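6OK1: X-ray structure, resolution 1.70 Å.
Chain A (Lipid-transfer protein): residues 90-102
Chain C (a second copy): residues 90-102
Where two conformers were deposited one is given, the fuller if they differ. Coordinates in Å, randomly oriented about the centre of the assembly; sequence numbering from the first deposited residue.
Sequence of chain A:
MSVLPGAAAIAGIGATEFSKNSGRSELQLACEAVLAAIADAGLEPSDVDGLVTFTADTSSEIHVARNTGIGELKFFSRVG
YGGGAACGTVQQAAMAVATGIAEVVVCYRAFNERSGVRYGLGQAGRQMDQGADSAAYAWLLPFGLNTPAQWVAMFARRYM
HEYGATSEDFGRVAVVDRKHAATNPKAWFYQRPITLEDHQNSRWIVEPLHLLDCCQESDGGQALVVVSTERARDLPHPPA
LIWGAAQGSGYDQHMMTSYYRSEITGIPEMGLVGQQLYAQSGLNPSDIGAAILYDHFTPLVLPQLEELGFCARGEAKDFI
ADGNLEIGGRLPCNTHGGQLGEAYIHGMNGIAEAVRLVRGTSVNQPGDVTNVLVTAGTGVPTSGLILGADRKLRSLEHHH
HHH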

# COMPACT_ATOMS: atom_id res chain seq x y z
N VAL A 90 5.18 9.60 8.03
CA VAL A 90 5.76 10.00 9.30
C VAL A 90 4.80 9.72 10.46
O VAL A 90 5.25 9.34 11.55
CB VAL A 90 6.17 11.47 9.24
CG1 VAL A 90 6.68 11.94 10.62
CG2 VAL A 90 7.26 11.67 8.19
N GLN A 91 3.49 9.91 10.28
CA GLN A 91 2.54 9.47 11.30
C GLN A 91 2.72 7.99 11.61
O GLN A 91 2.76 7.59 12.78
CB GLN A 91 1.09 9.73 10.88
CG GLN A 91 0.14 9.47 12.04
CD GLN A 91 -1.28 9.37 11.60
OE1 GLN A 91 -1.59 8.61 10.69
NE2 GLN A 91 -2.16 10.11 12.25
N GLN A 92 2.80 7.16 10.56
CA GLN A 92 3.04 5.73 10.74
C GLN A 92 4.25 5.48 11.63
O GLN A 92 4.17 4.72 12.60
CB GLN A 92 3.22 5.05 9.38
CG GLN A 92 1.94 4.82 8.61
CD GLN A 92 1.20 3.61 9.14
OE1 GLN A 92 1.81 2.57 9.41
NE2 GLN A 92 -0.08 3.75 9.37
N ALA A 93 5.36 6.12 11.32
CA ALA A 93 6.58 5.91 12.07
C ALA A 93 6.41 6.37 13.51
O ALA A 93 6.85 5.68 14.44
CB ALA A 93 7.72 6.66 11.38
N ALA A 94 5.80 7.53 13.71
CA ALA A 94 5.57 8.04 15.06
C ALA A 94 4.69 7.10 15.88
O ALA A 94 4.92 6.90 17.07
CB ALA A 94 4.94 9.43 15.00
N MET A 95 3.66 6.55 15.25
CA MET A 95 2.78 5.59 15.90
C MET A 95 3.54 4.33 16.31
O MET A 95 3.33 3.78 17.40
CB MET A 95 1.64 5.26 14.94
CG MET A 95 0.53 4.38 15.45
SD MET A 95 -0.65 3.94 14.14
CE MET A 95 -0.44 5.29 12.97
N ALA A 96 4.39 3.82 15.41
CA ALA A 96 5.15 2.61 15.73
C ALA A 96 6.12 2.87 16.87
O ALA A 96 6.36 1.98 17.72
CB ALA A 96 5.91 2.13 14.49
N VAL A 97 6.71 4.07 16.92
CA VAL A 97 7.61 4.42 18.01
C VAL A 97 6.84 4.55 19.31
O VAL A 97 7.23 4.00 20.35
CB VAL A 97 8.39 5.70 17.66
CG1 VAL A 97 9.12 6.28 18.90
CG2 VAL A 97 9.39 5.42 16.55
N ALA A 98 5.72 5.28 19.28
CA ALA A 98 4.96 5.55 20.49
C ALA A 98 4.44 4.27 21.13
O ALA A 98 4.33 4.19 22.37
CB ALA A 98 3.79 6.49 20.18
N THR A 99 4.10 3.26 20.33
CA THR A 99 3.55 2.01 20.84
C THR A 99 4.62 0.98 21.15
O THR A 99 4.28 -0.12 21.61
CB THR A 99 2.55 1.41 19.86
OG1 THR A 99 3.21 1.19 18.60
CG2 THR A 99 1.33 2.32 19.69
N GLY A 100 5.88 1.28 20.89
CA GLY A 100 6.96 0.34 21.15
C GLY A 100 7.13 -0.75 20.12
O GLY A 100 7.89 -1.69 20.33
N ILE A 101 6.44 -0.66 19.00
CA ILE A 101 6.60 -1.66 17.95
C ILE A 101 7.98 -1.55 17.31
O ILE A 101 8.62 -2.55 16.97
CB ILE A 101 5.47 -1.51 16.91
CG1 ILE A 101 4.14 -1.99 17.51
CG2 ILE A 101 5.80 -2.25 15.62
CD1 ILE A 101 4.13 -3.50 17.93
N ALA A 102 8.44 -0.32 17.12
CA ALA A 102 9.72 -0.08 16.47
C ALA A 102 10.46 1.03 17.20
O ALA A 102 9.85 1.91 17.81
CB ALA A 102 9.56 0.33 15.00
N VAL C 90 -4.54 -5.83 11.42
CA VAL C 90 -5.09 -5.70 12.77
C VAL C 90 -4.09 -4.99 13.69
O VAL C 90 -4.47 -4.18 14.54
CB VAL C 90 -5.50 -7.07 13.32
CG1 VAL C 90 -5.98 -6.98 14.78
CG2 VAL C 90 -6.60 -7.66 12.45
N GLN C 91 -2.79 -5.25 13.51
CA GLN C 91 -1.80 -4.47 14.24
C GLN C 91 -1.99 -2.98 13.97
O GLN C 91 -1.96 -2.16 14.89
CB GLN C 91 -0.38 -4.90 13.87
CG GLN C 91 0.63 -4.30 14.81
CD GLN C 91 2.04 -4.32 14.29
OE1 GLN C 91 2.30 -4.01 13.13
NE2 GLN C 91 2.96 -4.71 15.14
N GLN C 92 -2.13 -2.62 12.69
CA GLN C 92 -2.33 -1.22 12.31
C GLN C 92 -3.50 -0.62 13.06
O GLN C 92 -3.40 0.48 13.63
CB GLN C 92 -2.57 -1.15 10.80
CG GLN C 92 -1.32 -1.27 9.98
CD GLN C 92 -0.56 0.03 9.97
OE1 GLN C 92 -1.14 1.10 9.76
NE2 GLN C 92 0.72 -0.03 10.20
N ALA C 93 -4.61 -1.35 13.05
CA ALA C 93 -5.82 -0.88 13.72
C ALA C 93 -5.58 -0.69 15.21
O ALA C 93 -6.00 0.30 15.80
CB ALA C 93 -6.95 -1.86 13.49
N ALA C 94 -4.94 -1.66 15.85
CA ALA C 94 -4.71 -1.58 17.29
C ALA C 94 -3.80 -0.41 17.64
O ALA C 94 -3.98 0.25 18.68
CB ALA C 94 -4.11 -2.90 17.77
N MET C 95 -2.79 -0.18 16.80
CA MET C 95 -1.89 0.94 17.01
C MET C 95 -2.60 2.27 16.88
O MET C 95 -2.34 3.20 17.66
CB MET C 95 -0.74 0.85 16.01
CG MET C 95 0.09 -0.39 16.23
SD MET C 95 1.35 -0.71 14.95
CE MET C 95 0.61 -0.67 13.36
N ALA C 96 -3.50 2.40 15.89
CA ALA C 96 -4.28 3.63 15.74
C ALA C 96 -5.20 3.84 16.94
O ALA C 96 -5.39 4.97 17.40
CB ALA C 96 -5.08 3.59 14.43
N VAL C 97 -5.79 2.76 17.47
CA VAL C 97 -6.65 2.87 18.66
C VAL C 97 -5.82 3.22 19.89
O VAL C 97 -6.14 4.15 20.64
CB VAL C 97 -7.46 1.57 18.86
CG1 VAL C 97 -8.15 1.53 20.25
CG2 VAL C 97 -8.51 1.44 17.74
N ALA C 98 -4.70 2.53 20.07
CA ALA C 98 -3.88 2.75 21.25
C ALA C 98 -3.32 4.16 21.33
O ALA C 98 -3.12 4.68 22.44
CB ALA C 98 -2.76 1.72 21.29
N THR C 99 -3.08 4.81 20.19
CA THR C 99 -2.50 6.15 20.13
C THR C 99 -3.55 7.24 20.05
O THR C 99 -3.18 8.42 20.04
CB THR C 99 -1.55 6.29 18.93
OG1 THR C 99 -2.23 5.96 17.70
CG2 THR C 99 -0.35 5.40 19.13
N GLY C 100 -4.82 6.89 19.97
CA GLY C 100 -5.88 7.89 19.89
C GLY C 100 -6.10 8.45 18.51
O GLY C 100 -6.88 9.40 18.35
N ILE C 101 -5.43 7.90 17.50
CA ILE C 101 -5.64 8.37 16.14
C ILE C 101 -7.04 8.03 15.66
O ILE C 101 -7.70 8.85 15.00
CB ILE C 101 -4.56 7.77 15.22
CG1 ILE C 101 -3.20 8.40 15.53
CG2 ILE C 101 -4.89 8.04 13.75
CD1 ILE C 101 -2.05 7.69 14.89
N ALA C 102 -7.52 6.83 15.97
CA ALA C 102 -8.84 6.39 15.52
C ALA C 102 -9.54 5.67 16.65
O ALA C 102 -8.90 5.07 17.50
CB ALA C 102 -8.70 5.45 14.33

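The same segment from two copies of the lipid-transfer protein meets itself, the helices crossing at 78° with their axes 9.8 Å apart at closest approach, and 528 Å² is buried in total. The CA atoms of A:Met95 and C:Met95 lie 6.7 Å apart, and these two side chains fill the middle of the contact. A:Met95 covers the most surface. With chi1 and chi2 both t, it extends across the partner helix: SD of A:Met95 lies 3.6 Å from CB of C:Met95 and 3.7 Å from the backbone N of C:Ala96, and CE of A:Met95 reaches CD1 of C:Ile101 at 3.5 Å. C:Met95 adopts chi1 m instead, and SD of C:Met95 packs 4.0 Å from CG1 of A:Ile101. The two methionines, each deposited in two conformers, thus break the symmetry of the pair in the conformers described here. Long, unbranched and flexible, methionine can fit either path in this buried space.

C:Ile101 follows A:Met95 and C:Met95 in area covered. CD1 of C:Ile101 touches CE of A:Met95 and also lies 3.6 Å from NE2 of A:Gln91, an amide nitrogen hydrogen-bonded elsewhere in the structure. Isoleucine thus offers an apolar surface to the methionine and to an amide nitrogen that has a hydrogen bond elsewhere.

The polar link is a reciprocal pair of hydrogen bonds between glutamines. NE2 of A:Gln92 donates to OE1 of C:Gln92, and NE2 of C:Gln92 donates to OE1 of A:Gln92, both at 2.9 Å. Although their CA-to-CB bonds point sideways, m rotamers at chi1 and chi2 bring the amides together, each supplying both donor and acceptor.

Toward the helix ends, CG2 of A:Thr99 meets CG2 of C:Thr99 at 3.6 Å. Each OG1 donates within its own chain, from A:Thr99 OG1 to A:Met95 O at 2.9 Å and from C:Thr99 OG1 to C:Met95 O at 2.8 Å, while also lying against CG of the partner's Met95.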